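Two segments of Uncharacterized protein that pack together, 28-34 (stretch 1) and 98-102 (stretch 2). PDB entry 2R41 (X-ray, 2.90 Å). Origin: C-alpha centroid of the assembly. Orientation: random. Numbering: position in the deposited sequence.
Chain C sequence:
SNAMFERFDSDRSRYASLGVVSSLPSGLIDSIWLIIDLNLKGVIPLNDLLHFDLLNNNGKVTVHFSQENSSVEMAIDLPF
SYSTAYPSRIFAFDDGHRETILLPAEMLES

Stretch 1, residues 28-34: LIDSIWL
Stretch 2 (98-102) RETIL

The contact between helix 28-34 and strand 98-102 is a small apolar one, in which the side chain of Ile101 reaches into a pocket formed by Ile29, Ile32 and Trp33, with no hydrogen bond crossing between the stretches. The helix begins earlier in the chain and continues beyond Leu34; its phi/psi values lie mostly near -60/-45, and Ile32 N, Trp33 N and Leu34 N donate to Leu28 O (3.1 Å), Ile29 O (3.3 Å) and Asp30 O (2.7 Å). The strand is extended, with phi/psi of -104/139 at Glu99, -141/135 at Thr100 and -101/131 at Ile101. The two axes approach to 10.3 Å, their N-to-C directions 128° apart, and in the register Ile29 stands nearest Ile101, their CA atoms 8.1 Å apart.

Strand alternation points Glu99 and Ile101 toward the helix and Thr100 away. Ile101, in the m,t rotamer, extends its CD1 to 4.0 Å from Ile29 CG2 and 4.0 Å from Ile32 CB. Ile29 (m,t) leaves its backbone sideways, whereas Ile32 (m,m) points toward the strand. The end of Ile101, CD1, is apolar and meets carbon atoms of Ile29, Ile32 and Trp33 at its closest contacts, which suits a site without polar partners across the stretches. Trp33, with chi1 -62° and chi2 121°, also starts sideways, but its indole swings nearer the strand. Ile101 CD1 sits over one face of it, 3.5 Å from the centroid of the five-membered ring and 29° off the normal, a CH-pi contact; the 3.1 Å between Ile101 CD1 and Trp33 CE2 is notably tight.

The far end of the indole extends the contact along the strand: Trp33 CH2 lies 3.8 Å from Glu99 CB and 4.0 Å from Thr100 N. Glu99 (chi1 m) thus offers aliphatic surface, while its OE1 is hydrogen-bonded elsewhere in the structure. Altogether 249 Å² is buried, mostly on Ile101 and Trp33.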

# COMPACT_ATOMS: atom_id res chain seq x y z
N LEU C 28 -13.09 14.79 4.85
CA LEU C 28 -14.21 14.54 5.73
C LEU C 28 -14.12 13.17 6.39
O LEU C 28 -14.45 13.00 7.57
CB LEU C 28 -15.52 14.70 4.98
CG LEU C 28 -16.23 15.97 5.40
CD1 LEU C 28 -16.99 16.59 4.24
CD2 LEU C 28 -17.17 15.67 6.57
N ILE C 29 -13.69 12.19 5.60
CA ILE C 29 -13.41 10.90 6.14
C ILE C 29 -12.35 11.09 7.25
O ILE C 29 -12.58 10.68 8.39
CB ILE C 29 -12.90 9.96 5.06
CG1 ILE C 29 -13.97 9.76 3.98
CG2 ILE C 29 -12.47 8.64 5.69
CD1 ILE C 29 -13.64 8.70 2.88
N ASP C 30 -11.24 11.76 6.95
CA ASP C 30 -10.21 11.95 7.96
C ASP C 30 -10.78 12.63 9.19
O ASP C 30 -10.44 12.26 10.34
CB ASP C 30 -9.03 12.76 7.42
CG ASP C 30 -8.21 11.99 6.37
OD1 ASP C 30 -8.52 10.78 6.15
OD2 ASP C 30 -7.28 12.59 5.76
N SER C 31 -11.64 13.63 8.98
CA SER C 31 -12.40 14.22 10.08
C SER C 31 -13.05 13.21 11.00
O SER C 31 -12.98 13.38 12.21
CB SER C 31 -13.48 15.13 9.57
OG SER C 31 -12.94 16.40 9.43
N ILE C 32 -13.71 12.18 10.46
CA ILE C 32 -14.32 11.23 11.37
C ILE C 32 -13.23 10.61 12.23
O ILE C 32 -13.33 10.61 13.45
CB ILE C 32 -15.06 10.13 10.66
CG1 ILE C 32 -16.12 10.69 9.69
CG2 ILE C 32 -15.68 9.23 11.67
CD1 ILE C 32 -17.10 11.60 10.29
N TRP C 33 -12.17 10.12 11.60
CA TRP C 33 -11.09 9.56 12.38
C TRP C 33 -10.57 10.58 13.38
O TRP C 33 -10.39 10.24 14.55
CB TRP C 33 -9.96 9.02 11.53
CG TRP C 33 -10.33 7.90 10.58
CD1 TRP C 33 -10.20 7.91 9.22
CD2 TRP C 33 -10.88 6.61 10.91
NE1 TRP C 33 -10.63 6.72 8.68
CE2 TRP C 33 -11.06 5.91 9.69
CE3 TRP C 33 -11.24 5.98 12.10
CZ2 TRP C 33 -11.57 4.60 9.64
CZ3 TRP C 33 -11.75 4.69 12.04
CH2 TRP C 33 -11.92 4.02 10.82
N LEU C 34 -10.36 11.82 12.96
CA LEU C 34 -9.82 12.77 13.92
C LEU C 34 -10.76 13.04 15.07
O LEU C 34 -10.34 13.17 16.21
CB LEU C 34 -9.38 14.06 13.26
CG LEU C 34 -8.01 14.04 12.57
CD1 LEU C 34 -7.13 12.74 12.83
CD2 LEU C 34 -8.22 14.22 11.08
N ARG C 98 -9.26 -4.67 12.47
CA ARG C 98 -9.36 -3.64 11.44
C ARG C 98 -10.51 -2.68 11.74
O ARG C 98 -11.59 -3.11 12.15
CB ARG C 98 -9.55 -4.27 10.06
CG ARG C 98 -10.98 -4.26 9.56
CD ARG C 98 -11.04 -4.01 8.06
NE ARG C 98 -9.99 -4.72 7.35
CZ ARG C 98 -9.90 -4.79 6.02
NH1 ARG C 98 -10.81 -4.20 5.26
NH2 ARG C 98 -8.91 -5.46 5.46
N GLU C 99 -10.27 -1.39 11.54
CA GLU C 99 -11.30 -0.38 11.72
C GLU C 99 -11.83 0.11 10.37
O GLU C 99 -11.07 0.31 9.43
CB GLU C 99 -10.76 0.80 12.53
CG GLU C 99 -10.41 0.45 13.96
CD GLU C 99 -9.15 1.15 14.44
OE1 GLU C 99 -9.07 2.39 14.31
OE2 GLU C 99 -8.23 0.46 14.93
N THR C 100 -13.14 0.30 10.29
CA THR C 100 -13.80 0.63 9.04
C THR C 100 -14.90 1.66 9.20
O THR C 100 -15.70 1.59 10.12
CB THR C 100 -14.36 -0.64 8.41
OG1 THR C 100 -13.33 -1.60 8.30
CG2 THR C 100 -14.90 -0.38 7.01
N ILE C 101 -14.91 2.63 8.30
CA ILE C 101 -16.03 3.56 8.19
C ILE C 101 -16.90 3.17 7.02
O ILE C 101 -16.43 2.94 5.93
CB ILE C 101 -15.54 4.95 7.92
CG1 ILE C 101 -14.74 5.43 9.12
CG2 ILE C 101 -16.72 5.84 7.65
CD1 ILE C 101 -14.00 6.71 8.90
N LEU C 102 -18.19 3.09 7.25
CA LEU C 102 -19.08 2.62 6.21
C LEU C 102 -20.48 3.15 6.41
O LEU C 102 -20.79 3.79 7.44
CB LEU C 102 -19.08 1.09 6.13
CG LEU C 102 -19.72 0.37 7.32
CD1 LEU C 102 -19.48 -1.11 7.22
CD2 LEU C 102 -19.19 0.84 8.65